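Local structure of ancestral D-type dye decolorizing peroxidase (Geotrichum candidum, 7ANV) at residues L16-T22 and L145-H151; I42-T47 and I479-K483; T29-F34 and A172-E176; H37-L41 and I161-G166. The protein probably uses haem and hydrogen peroxide to oxidise dyes and other substrates, as expected of a dye-decolorizing peroxidase. All coordinates share one frame; numbering follows the deposited sequence.

Contact 1. Residues L16-T22 and L145-H151. With SO4 (sulfate ion), chain H.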
loop_
_atom_site.group_PDB
_atom_site.type_symbol
_atom_site.label_atom_id
_atom_site.label_comp_id
_atom_site.label_asym_id
_atom_site.label_seq_id
_atom_site.Cartn_x
_atom_site.Cartn_y
_atom_site.Cartn_z
ATOM N N LEU A 16 -9.968 3.622 7.952
ATOM C CA LEU A 16 -11.078 4.579 7.733
ATOM C C LEU A 16 -11.929 4.112 6.566
ATOM O O LEU A 16 -11.423 3.909 5.476
ATOM C CB LEU A 16 -10.502 5.967 7.448
ATOM C CG LEU A 16 -9.585 6.552 8.508
ATOM C CD1 LEU A 16 -9.061 7.905 8.028
ATOM C CD2 LEU A 16 -10.321 6.685 9.817
ATOM N N PRO A 17 -13.227 3.856 6.772
ATOM C CA PRO A 17 -14.102 3.422 5.682
ATOM C C PRO A 17 -14.321 4.587 4.715
ATOM O O PRO A 17 -14.279 5.731 5.159
ATOM C CB PRO A 17 -15.430 3.062 6.364
ATOM C CG PRO A 17 -15.369 3.734 7.678
ATOM C CD PRO A 17 -13.920 3.866 8.068
ATOM N N LYS A 18 -14.460 4.295 3.427
ATOM C CA LYS A 18 -14.422 5.389 2.429
ATOM C C LYS A 18 -14.974 4.962 1.074
ATOM O O LYS A 18 -14.789 3.781 0.653
ATOM C CB LYS A 18 -12.973 5.858 2.294
ATOM C CG LYS A 18 -12.008 4.878 1.648
ATOM C CD LYS A 18 -10.567 5.171 1.981
ATOM C CE LYS A 18 -9.622 4.071 1.563
ATOM N NZ LYS A 18 -8.261 4.378 2.012
ATOM N N LYS A 19 -15.545 5.930 0.371
ATOM C CA LYS A 19 -15.735 5.882 -1.106
ATOM C C LYS A 19 -14.766 6.891 -1.740
ATOM O O LYS A 19 -14.454 6.766 -2.902
ATOM C CB LYS A 19 -17.187 6.209 -1.449
ATOM C CG LYS A 19 -18.174 5.198 -0.864
ATOM C CD LYS A 19 -19.609 5.278 -1.378
ATOM C CE LYS A 19 -20.407 4.047 -0.952
ATOM N NZ LYS A 19 -21.669 3.875 -1.721
ATOM N N THR A 20 -14.346 7.896 -0.976
ATOM C CA THR A 20 -13.417 8.946 -1.439
ATOM C C THR A 20 -12.545 9.369 -0.260
ATOM O O THR A 20 -12.977 9.270 0.906
ATOM C CB THR A 20 -14.175 10.129 -2.061
ATOM O OG1 THR A 20 -13.245 11.055 -2.622
ATOM C CG2 THR A 20 -15.061 10.864 -1.080
ATOM N N GLU A 21 -11.357 9.856 -0.549
ATOM C CA GLU A 21 -10.422 10.225 0.527
ATOM C C GLU A 21 -9.525 11.312 -0.039
ATOM O O GLU A 21 -9.029 11.125 -1.159
ATOM C CB GLU A 21 -9.643 8.980 0.960
ATOM C CG GLU A 21 -8.740 9.199 2.152
ATOM C CD GLU A 21 -8.042 7.896 2.545
ATOM O OE1 GLU A 21 -7.872 7.018 1.647
ATOM O OE2 GLU A 21 -7.645 7.788 3.724
ATOM N N THR A 22 -9.254 12.343 0.747
ATOM C CA THR A 22 -8.377 13.441 0.332
ATOM C C THR A 22 -7.171 13.435 1.256
ATOM O O THR A 22 -7.323 13.240 2.471
ATOM C CB THR A 22 -9.107 14.785 0.337
ATOM O OG1 THR A 22 -10.047 14.757 -0.736
ATOM C CG2 THR A 22 -8.134 15.922 0.124
ATOM N N LEU A 145 -5.438 13.162 6.547
ATOM C CA LEU A 145 -6.255 12.218 5.752
ATOM C C LEU A 145 -7.714 12.479 6.081
ATOM O O LEU A 145 -8.088 12.425 7.282
ATOM C CB LEU A 145 -5.963 10.787 6.228
ATOM C CG LEU A 145 -4.630 10.149 5.956
ATOM C CD1 LEU A 145 -3.588 10.713 6.922
ATOM C CD2 LEU A 145 -4.787 8.632 6.140
ATOM N N VAL A 146 -8.537 12.719 5.093
ATOM C CA VAL A 146 -9.993 12.852 5.332
ATOM C C VAL A 146 -10.710 11.853 4.408
ATOM O O VAL A 146 -10.670 12.007 3.180
ATOM C CB VAL A 146 -10.472 14.306 5.115
ATOM C CG1 VAL A 146 -11.932 14.432 5.514
ATOM C CG2 VAL A 146 -9.603 15.311 5.871
ATOM N N ALA A 147 -11.355 10.862 4.999
ATOM C CA ALA A 147 -12.040 9.756 4.300
ATOM C C ALA A 147 -13.550 9.938 4.495
ATOM O O ALA A 147 -13.958 10.455 5.518
ATOM C CB ALA A 147 -11.559 8.453 4.880
ATOM N N GLY A 148 -14.363 9.652 3.495
ATOM C CA GLY A 148 -15.807 9.835 3.647
ATOM C C GLY A 148 -16.600 9.048 2.641
ATOM O O GLY A 148 -16.036 8.446 1.699
ATOM N N ASP A 149 -17.901 9.105 2.827
ATOM C CA ASP A 149 -18.894 8.453 1.960
ATOM C C ASP A 149 -19.037 9.198 0.627
ATOM O O ASP A 149 -19.547 8.602 -0.315
ATOM C CB ASP A 149 -20.235 8.431 2.680
ATOM C CG ASP A 149 -20.778 9.830 2.902
ATOM O OD1 ASP A 149 -20.239 10.514 3.806
ATOM O OD2 ASP A 149 -21.736 10.209 2.184
ATOM N N SER A 150 -18.661 10.477 0.564
ATOM C CA SER A 150 -18.983 11.346 -0.596
ATOM C C SER A 150 -18.013 12.522 -0.640
ATOM O O SER A 150 -17.403 12.861 0.411
ATOM C CB SER A 150 -20.420 11.836 -0.527
ATOM O OG SER A 150 -20.644 12.659 0.593
ATOM N N HIS A 151 -17.897 13.147 -1.795
ATOM C CA HIS A 151 -17.121 14.412 -1.926
ATOM C C HIS A 151 -17.719 15.460 -0.984
ATOM O O HIS A 151 -16.948 16.187 -0.347
ATOM C CB HIS A 151 -17.069 14.873 -3.374
ATOM C CG HIS A 151 -16.471 13.875 -4.292
ATOM N ND1 HIS A 151 -17.027 13.563 -5.497
ATOM C CD2 HIS A 151 -15.402 13.068 -4.135
ATOM C CE1 HIS A 151 -16.297 12.638 -6.093
ATOM N NE2 HIS A 151 -15.291 12.311 -5.272
HETATM S S SO4 H . -14.322 0.190 3.382
HETATM O O1 SO4 H . -14.198 -0.652 2.222
HETATM O O2 SO4 H . -13.273 -0.134 4.317
HETATM O O3 SO4 H . -15.602 -0.026 4.008
HETATM O O4 SO4 H . -14.215 1.569 2.985
#
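Gly148 O takes two backbone donors from the neighbouring segment, Lys19 N at 2.9 Å and Thr20 N at 3.2 Å, while Gly148 N bonds back to Thr20 O. Thr22 and Val146 exchange another pair of bonds, with Thr22 N 2.8 Å from Val146 O. Between these rungs Glu21 faces Ala147 as a non-hydrogen-bonded pair, and Glu21 CA comes within 3.2 Å of Val146 O in a CA-H...O contact. With Lys19 and Thr20 both set against Gly148, this is a classic beta bulge, where strand 20-28 enters the four-stranded antiparallel sheet of a ferredoxin-like unit. The apolar part gathers on Ala147 CB, which meets Leu16 CB at 3.7 Å and the CB of Lys18. Among the polar groups, Thr20 OG1, anti to the backbone N (chi1 -174°), lies at the edge of the His151 ring, 3.3 Å from its CD2; Asp183 binds both side chains, and Gly182 O also pairs with the hydroxyl. Lys18 NZ forms a 2.7 Å salt bridge with Glu21 OE1, met from above the carboxylate plane, and also bonds the carbonyls of Arg368 and Gly369. Lys18 N holds O4 of a sulfate, probably from the crystallisation liquor, at 2.8 Å; Arg55 NH2 bonds it too.

Contact 2. Residues I42-T47 and I479-K483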
loop_
_atom_site.group_PDB
_atom_site.type_symbol
_atom_site.label_atom_id
_atom_site.label_comp_id
_atom_site.label_asym_id
_atom_site.label_seq_id
_atom_site.Cartn_x
_atom_site.Cartn_y
_atom_site.Cartn_z
ATOM N N ILE A 42 -7.852 17.593 17.695
ATOM C CA ILE A 42 -7.839 16.265 18.370
ATOM C C ILE A 42 -9.241 15.664 18.491
ATOM O O ILE A 42 -9.412 14.470 18.225
ATOM C CB ILE A 42 -7.040 16.314 19.679
ATOM C CG1 ILE A 42 -5.566 16.496 19.309
ATOM C CG2 ILE A 42 -7.245 15.035 20.474
ATOM C CD1 ILE A 42 -4.654 16.807 20.455
ATOM N N PRO A 43 -10.295 16.406 18.900
ATOM C CA PRO A 43 -11.636 15.820 18.967
ATOM C C PRO A 43 -12.176 15.293 17.634
ATOM O O PRO A 43 -13.071 14.518 17.666
ATOM C CB PRO A 43 -12.541 16.992 19.395
ATOM C CG PRO A 43 -11.590 17.944 20.111
ATOM C CD PRO A 43 -10.260 17.790 19.408
ATOM N N LEU A 44 -11.629 15.712 16.502
ATOM C CA LEU A 44 -12.081 15.293 15.143
ATOM C C LEU A 44 -11.359 14.014 14.741
ATOM O O LEU A 44 -11.787 13.401 13.745
ATOM C CB LEU A 44 -11.781 16.372 14.105
ATOM C CG LEU A 44 -12.765 17.540 14.027
ATOM C CD1 LEU A 44 -12.803 18.315 15.305
ATOM C CD2 LEU A 44 -12.409 18.454 12.879
ATOM N N ILE A 45 -10.278 13.650 15.428
ATOM C CA ILE A 45 -9.417 12.517 14.971
ATOM C C ILE A 45 -10.190 11.226 15.266
ATOM O O ILE A 45 -10.558 10.988 16.413
ATOM C CB ILE A 45 -8.016 12.514 15.611
ATOM C CG1 ILE A 45 -7.213 13.763 15.257
ATOM C CG2 ILE A 45 -7.244 11.242 15.223
ATOM C CD1 ILE A 45 -6.905 13.900 13.791
ATOM N N THR A 46 -10.388 10.413 14.241
ATOM C CA THR A 46 -11.119 9.136 14.312
ATOM C C THR A 46 -10.194 8.050 14.848
ATOM O O THR A 46 -9.145 7.799 14.221
ATOM C CB THR A 46 -11.625 8.730 12.934
ATOM O OG1 THR A 46 -12.282 9.861 12.339
ATOM C CG2 THR A 46 -12.573 7.568 13.004
ATOM N N THR A 47 -10.572 7.475 15.966
ATOM C CA THR A 47 -9.785 6.384 16.594
ATOM C C THR A 47 -10.248 5.051 16.030
ATOM O O THR A 47 -11.349 4.984 15.438
ATOM C CB THR A 47 -9.958 6.360 18.104
ATOM O OG1 THR A 47 -11.335 6.090 18.404
ATOM C CG2 THR A 47 -9.513 7.657 18.711
ATOM N N ILE A 479 -3.397 9.155 20.179
ATOM C CA ILE A 479 -4.216 10.282 20.666
ATOM C C ILE A 479 -3.514 10.905 21.870
ATOM O O ILE A 479 -3.382 12.131 21.905
ATOM C CB ILE A 479 -5.644 9.833 21.004
ATOM C CG1 ILE A 479 -6.285 9.175 19.779
ATOM C CG2 ILE A 479 -6.444 11.026 21.503
ATOM C CD1 ILE A 479 -6.357 10.059 18.567
ATOM N N SER A 480 -3.043 10.097 22.806
ATOM C CA SER A 480 -2.386 10.657 24.016
ATOM C C SER A 480 -1.119 11.413 23.600
ATOM O O SER A 480 -0.837 12.466 24.200
ATOM C CB SER A 480 -2.148 9.585 25.031
ATOM O OG SER A 480 -1.222 8.699 24.566
ATOM N N ALA A 481 -0.395 10.960 22.579
ATOM C CA ALA A 481 0.807 11.683 22.093
ATOM C C ALA A 481 0.396 13.037 21.485
ATOM O O ALA A 481 1.055 14.073 21.782
ATOM C CB ALA A 481 1.594 10.873 21.121
ATOM N N LEU A 482 -0.651 13.044 20.658
ATOM C CA LEU A 482 -1.195 14.287 20.073
ATOM C C LEU A 482 -1.538 15.269 21.210
ATOM O O LEU A 482 -1.139 16.436 21.104
ATOM C CB LEU A 482 -2.418 13.972 19.219
ATOM C CG LEU A 482 -2.135 13.243 17.910
ATOM C CD1 LEU A 482 -3.438 12.987 17.179
ATOM C CD2 LEU A 482 -1.156 14.004 17.005
ATOM N N LYS A 483 -2.172 14.805 22.291
ATOM C CA LYS A 483 -2.638 15.666 23.407
ATOM C C LYS A 483 -1.456 16.157 24.240
ATOM O O LYS A 483 -1.441 17.361 24.595
ATOM C CB LYS A 483 -3.581 14.896 24.326
ATOM C CG LYS A 483 -4.983 14.718 23.790
ATOM C CD LYS A 483 -5.851 13.818 24.647
ATOM C CE LYS A 483 -7.284 13.775 24.170
ATOM N NZ LYS A 483 -8.128 12.947 25.056
#
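Ile42 lays its longer branch against the backbone of the C-terminal helix, with CD1 3.6 Å from Leu482 C and 3.8 Å from Leu482 CB, the two side chains running antiparallel alongside each other. Its other branch, CG2, rests on the aliphatic stem of Lys483, 3.9 Å from CE, so the extended lysine contributes methylenes here. The chain then turns through the 3-10 segment 42-44, closed by a bond of 3.0 Å from Ile45 N to Ile42 O, and the turn brings the next isoleucine round to the same helix. Ile45 CG2 meets Ile479 CD1 at 3.7 Å, while its CG1 lies more loosely against Leu482 CD1. At Thr47 the two branches divide the work. With chi1 at 63°, OG1 sits between the backbone N and the carbonyl carbon, where it caps Gln50 N at the start of helix 48-59 and also pairs with Asn6 OD1; CG2 is left to touch Ile479 CG1 at 3.7 Å, the threonine side chain standing roughly perpendicular to the isoleucine. The whole interface is apolar. Strand 78-84 carries its inner side, with Val80 and Ile82 under Ile45 and Ile82 and Phe84 under Leu482, while Leu44 turns to helix 151-164; helix 479-486 is thus seated on the loop joining helices 31-41 and 48-59.

Contact 3. Residues T29-F34 and A172-E176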
loop_
_atom_site.group_PDB
_atom_site.type_symbol
_atom_site.label_atom_id
_atom_site.label_comp_id
_atom_site.label_asym_id
_atom_site.label_seq_id
_atom_site.Cartn_x
_atom_site.Cartn_y
_atom_site.Cartn_z
ATOM N N THR A 29 3.911 26.644 9.073
ATOM C CA THR A 29 4.507 27.997 8.876
ATOM C C THR A 29 4.585 28.728 10.215
ATOM O O THR A 29 5.255 29.763 10.275
ATOM C CB THR A 29 3.704 28.781 7.841
ATOM O OG1 THR A 29 2.337 28.815 8.254
ATOM C CG2 THR A 29 3.754 28.138 6.485
ATOM N N ASP A 30 3.854 28.284 11.234
ATOM C CA ASP A 30 3.872 28.954 12.570
ATOM C C ASP A 30 3.725 27.831 13.602
ATOM O O ASP A 30 2.577 27.455 13.844
ATOM C CB ASP A 30 2.782 30.029 12.662
ATOM C CG ASP A 30 2.686 30.778 13.989
ATOM O OD1 ASP A 30 3.217 30.277 15.005
ATOM O OD2 ASP A 30 2.097 31.891 13.998
ATOM N N ALA A 31 4.842 27.351 14.172
ATOM C CA ALA A 31 4.914 26.202 15.108
ATOM C C ALA A 31 4.063 26.440 16.355
ATOM O O ALA A 31 3.292 25.548 16.708
ATOM C CB ALA A 31 6.340 25.925 15.504
ATOM N N ALA A 32 4.185 27.600 17.014
ATOM C CA ALA A 32 3.438 27.896 18.256
ATOM C C ALA A 32 1.944 27.884 17.963
ATOM O O ALA A 32 1.183 27.204 18.694
ATOM C CB ALA A 32 3.881 29.198 18.841
ATOM N N ALA A 33 1.528 28.506 16.864
ATOM C CA ALA A 33 0.091 28.557 16.531
ATOM C C ALA A 33 -0.381 27.160 16.167
ATOM O O ALA A 33 -1.484 26.771 16.570
ATOM C CB ALA A 33 -0.165 29.532 15.417
ATOM N N PHE A 34 0.435 26.410 15.432
ATOM C CA PHE A 34 0.078 25.042 14.993
ATOM C C PHE A 34 -0.220 24.152 16.211
ATOM O O PHE A 34 -1.199 23.402 16.229
ATOM C CB PHE A 34 1.168 24.414 14.130
ATOM C CG PHE A 34 0.823 22.993 13.756
ATOM C CD1 PHE A 34 0.002 22.720 12.668
ATOM C CD2 PHE A 34 1.269 21.923 14.519
ATOM C CE1 PHE A 34 -0.340 21.415 12.335
ATOM C CE2 PHE A 34 0.873 20.630 14.222
ATOM C CZ PHE A 34 0.110 20.363 13.105
ATOM N N ALA A 172 -3.475 31.648 9.928
ATOM C CA ALA A 172 -2.977 30.375 9.345
ATOM C C ALA A 172 -1.684 29.940 10.053
ATOM O O ALA A 172 -0.734 30.756 10.178
ATOM C CB ALA A 172 -2.741 30.495 7.863
ATOM N N SER A 173 -1.614 28.674 10.437
ATOM C CA SER A 173 -0.425 28.031 11.028
ATOM C C SER A 173 0.180 27.041 10.034
ATOM O O SER A 173 1.269 26.520 10.326
ATOM C CB SER A 173 -0.763 27.376 12.355
ATOM O OG SER A 173 -1.727 26.322 12.188
ATOM N N ILE A 174 -0.507 26.735 8.935
ATOM C CA ILE A 174 -0.014 25.792 7.898
ATOM C C ILE A 174 -0.302 26.375 6.521
ATOM O O ILE A 174 -1.194 27.235 6.405
ATOM C CB ILE A 174 -0.671 24.405 8.052
ATOM C CG1 ILE A 174 -2.150 24.416 7.659
ATOM C CG2 ILE A 174 -0.488 23.904 9.470
ATOM C CD1 ILE A 174 -2.822 23.071 7.847
ATOM N N HIS A 175 0.420 25.854 5.540
ATOM C CA HIS A 175 0.326 26.170 4.098
ATOM C C HIS A 175 0.095 24.830 3.401
ATOM O O HIS A 175 0.842 23.847 3.682
ATOM C CB HIS A 175 1.599 26.909 3.640
ATOM C CG HIS A 175 1.832 26.932 2.159
ATOM N ND1 HIS A 175 1.233 27.862 1.326
ATOM C CD2 HIS A 175 2.589 26.146 1.347
ATOM C CE1 HIS A 175 1.592 27.643 0.077
ATOM N NE2 HIS A 175 2.416 26.594 0.058
ATOM N N GLU A 176 -0.862 24.769 2.498
ATOM C CA GLU A 176 -1.123 23.569 1.661
ATOM C C GLU A 176 0.038 23.403 0.670
ATOM O O GLU A 176 0.323 24.367 -0.073
ATOM C CB GLU A 176 -2.452 23.765 0.954
ATOM C CG GLU A 176 -2.816 22.625 0.018
ATOM C CD GLU A 176 -4.024 22.923 -0.839
ATOM O OE1 GLU A 176 -4.835 23.834 -0.454
ATOM O OE2 GLU A 176 -4.163 22.236 -1.874
HETATM O O HOH W 1 -0.482 32.085 12.673
#
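The Phe34 ring receives Ile174 CG2 at its edge, near the ring plane; Ile174 CG2 lies 3.4 Å from Phe34 CD1 and a little further from Phe34 CE1. An aromatic neighbour, Phe165, also meets this ring, with the planes about 20° apart. The second flat group is the carboxylate of Asp30: Ala33 N reaches OD1 at 3.1 Å from well above its plane. Asp30 is the N-cap of helix 31-41, the first helix of the ferredoxin-like unit, and this is its capping bond; the contact joins this helix start to the beginning of strand 174-183 at the border of the sheet. The third planar group is the Ser173 carbonyl, whose oxygen takes Thr29 N at 2.9 Å and Asp30 N at 3.3 Å. Both donors come from the same face, each 41° out of the carbonyl plane, so one oxygen grips the two residues that lead into the helix. Ser173 then packs CB against the first turn, 3.4 Å from Phe34 N and 3.8 Å from Ala33 CB. Its hydroxyl, held between the backbone N and the carbonyl carbon (chi1 63°), turns past Phe34 to hydrogen-bond His37 ND1. On the outer side Thr29 CG2 crosses the base of His175, touching CB. At the helix start a water lies 2.8 Å from Ala172 O and 2.9 Å from Asp30 OD2, close enough to bond either, though it may not serve both at once.

Contact 4. Residues H37-L41 and I161-G166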
loop_
_atom_site.group_PDB
_atom_site.type_symbol
_atom_site.label_atom_id
_atom_site.label_comp_id
_atom_site.label_asym_id
_atom_site.label_seq_id
_atom_site.Cartn_x
_atom_site.Cartn_y
_atom_site.Cartn_z
ATOM N N HIS A 37 -3.613 25.169 17.601
ATOM C CA HIS A 37 -4.644 24.717 16.634
ATOM C C HIS A 37 -4.880 23.216 16.750
ATOM O O HIS A 37 -6.042 22.774 16.718
ATOM C CB HIS A 37 -4.246 25.101 15.211
ATOM C CG HIS A 37 -4.268 26.576 14.987
ATOM N ND1 HIS A 37 -3.703 27.166 13.866
ATOM C CD2 HIS A 37 -4.801 27.580 15.730
ATOM C CE1 HIS A 37 -3.905 28.470 13.947
ATOM N NE2 HIS A 37 -4.569 28.752 15.068
ATOM N N LEU A 38 -3.802 22.452 16.896
ATOM C CA LEU A 38 -3.875 20.976 16.968
ATOM C C LEU A 38 -4.752 20.535 18.136
ATOM O O LEU A 38 -5.455 19.526 17.996
ATOM C CB LEU A 38 -2.465 20.411 17.087
ATOM C CG LEU A 38 -2.382 18.895 17.003
ATOM C CD1 LEU A 38 -2.842 18.392 15.647
ATOM C CD2 LEU A 38 -0.967 18.427 17.281
ATOM N N LYS A 39 -4.814 21.303 19.219
ATOM C CA LYS A 39 -5.685 20.983 20.380
ATOM C C LYS A 39 -7.154 20.887 19.922
ATOM O O LYS A 39 -7.894 20.025 20.422
ATOM C CB LYS A 39 -5.497 22.014 21.484
ATOM C CG LYS A 39 -5.951 21.525 22.843
ATOM C CD LYS A 39 -5.708 22.467 24.023
ATOM C CE LYS A 39 -5.746 21.675 25.321
ATOM N NZ LYS A 39 -5.784 22.528 26.538
ATOM N N GLN A 40 -7.552 21.744 18.984
ATOM C CA GLN A 40 -8.925 21.804 18.441
ATOM C C GLN A 40 -9.129 20.715 17.383
ATOM O O GLN A 40 -10.282 20.307 17.203
ATOM C CB GLN A 40 -9.199 23.205 17.900
ATOM C CG GLN A 40 -8.860 24.289 18.914
ATOM C CD GLN A 40 -9.694 24.123 20.153
ATOM O OE1 GLN A 40 -10.892 23.849 20.065
ATOM N NE2 GLN A 40 -9.068 24.255 21.316
ATOM N N LEU A 41 -8.072 20.205 16.754
ATOM C CA LEU A 41 -8.230 19.086 15.787
ATOM C C LEU A 41 -8.461 17.770 16.538
ATOM O O LEU A 41 -9.125 16.895 16.006
ATOM C CB LEU A 41 -7.009 18.984 14.876
ATOM C CG LEU A 41 -7.096 17.884 13.822
ATOM C CD1 LEU A 41 -8.152 18.215 12.781
ATOM C CD2 LEU A 41 -5.740 17.628 13.157
ATOM N N ILE A 161 -11.492 21.619 9.108
ATOM C CA ILE A 161 -10.051 21.420 9.449
ATOM C C ILE A 161 -9.255 22.640 8.987
ATOM O O ILE A 161 -8.441 23.124 9.770
ATOM C CB ILE A 161 -9.494 20.112 8.853
ATOM C CG1 ILE A 161 -10.207 18.900 9.448
ATOM C CG2 ILE A 161 -7.990 20.042 9.043
ATOM C CD1 ILE A 161 -10.028 17.646 8.625
ATOM N N GLU A 162 -9.518 23.142 7.779
ATOM C CA GLU A 162 -8.862 24.395 7.350
ATOM C C GLU A 162 -9.140 25.516 8.373
ATOM O O GLU A 162 -8.190 26.259 8.736
ATOM C CB GLU A 162 -9.359 24.778 5.968
ATOM C CG GLU A 162 -8.741 23.960 4.881
ATOM C CD GLU A 162 -9.050 24.420 3.462
ATOM O OE1 GLU A 162 -9.461 25.587 3.255
ATOM O OE2 GLU A 162 -8.764 23.633 2.549
ATOM N N ALA A 163 -10.372 25.665 8.852
ATOM C CA ALA A 163 -10.729 26.730 9.820
ATOM C C ALA A 163 -9.888 26.559 11.088
ATOM O O ALA A 163 -9.413 27.572 11.676
ATOM C CB ALA A 163 -12.208 26.696 10.153
ATOM N N ILE A 164 -9.796 25.330 11.561
ATOM C CA ILE A 164 -9.046 25.033 12.815
ATOM C C ILE A 164 -7.613 25.531 12.650
ATOM O O ILE A 164 -7.098 26.096 13.603
ATOM C CB ILE A 164 -9.165 23.560 13.182
ATOM C CG1 ILE A 164 -10.570 23.257 13.699
ATOM C CG2 ILE A 164 -8.092 23.102 14.165
ATOM C CD1 ILE A 164 -10.865 21.772 13.700
ATOM N N PHE A 165 -6.968 25.330 11.498
ATOM C CA PHE A 165 -5.561 25.755 11.266
ATOM C C PHE A 165 -5.466 27.165 10.660
ATOM O O PHE A 165 -4.364 27.607 10.305
ATOM C CB PHE A 165 -4.834 24.701 10.426
ATOM C CG PHE A 165 -4.615 23.438 11.224
ATOM C CD1 PHE A 165 -3.676 23.406 12.236
ATOM C CD2 PHE A 165 -5.418 22.321 11.046
ATOM C CE1 PHE A 165 -3.478 22.261 13.001
ATOM C CE2 PHE A 165 -5.238 21.191 11.838
ATOM C CZ PHE A 165 -4.274 21.161 12.815
ATOM N N GLY A 166 -6.580 27.872 10.543
ATOM C CA GLY A 166 -6.581 29.273 10.096
ATOM C C GLY A 166 -6.276 29.439 8.616
ATOM O O GLY A 166 -5.986 30.591 8.199
#
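The nearest CA atoms are those of His37 and Phe165, 5.5 Å apart, at the point where helix 151-164 gives out in a Schellman motif, with Gly166 at positive phi (72°) as its C-prime residue. Just there the carbonyl of Ile164 points over one face of the His37 imidazole, its oxygen 3.2 Å from CG and offset toward the rim of the ring, with ND1 already engaged by Ser173. Below it, His37 CB leans on the aromatic ring of Phe165, 3.5 Å from CD1. That ring reaches between the two helices although its CB leaves the backbone away from helix 31-41. Leu41 CD2 lies in the ring plane at the edge, 3.8 Å from Phe165 CE2. The other leucine branch, CD1, touches Ile161 CG1 at 4.0 Å, one turn back along the helix. Ile164 CG2, anti to the backbone N, is directed at helix 31-41 and comes within 3.3 Å of His37 O; the same methyl also meets Gln40 CB at 3.9 Å. Inward, Leu38 and Leu41 rest on Ile82 of strand 78-84, and Ile161 and Phe165 on Ile144 of strand 142-148, so both helices pack on the same sheet. The grip between them is therefore mainly apolar, and the carbonyl oxygen over the imidazole face would, if anything, stabilise positive charge on that ring.

From the N terminus, the chain passes residues 16-22 and then enters helix 31-41 and the loop after it, which supply the first halves of contacts 3, 4 and 2. Contact 1 closes its loop at 145-151, pairing the two central strands. Contact 4 closes next, at 161-166, and lies nested within contact 3, which closes at 172-176; the two share helix 31-41, and their centres are 10 Å apart. Contact 1 crosses all the others. Contact 2 crosses them too, because it waits for 479-483, bringing the C-terminal helix back to the N-terminal unit. Packing links contact 1 to contact 2 through Leu16 and Thr46, and to contact 4 through Val146 and Ile161.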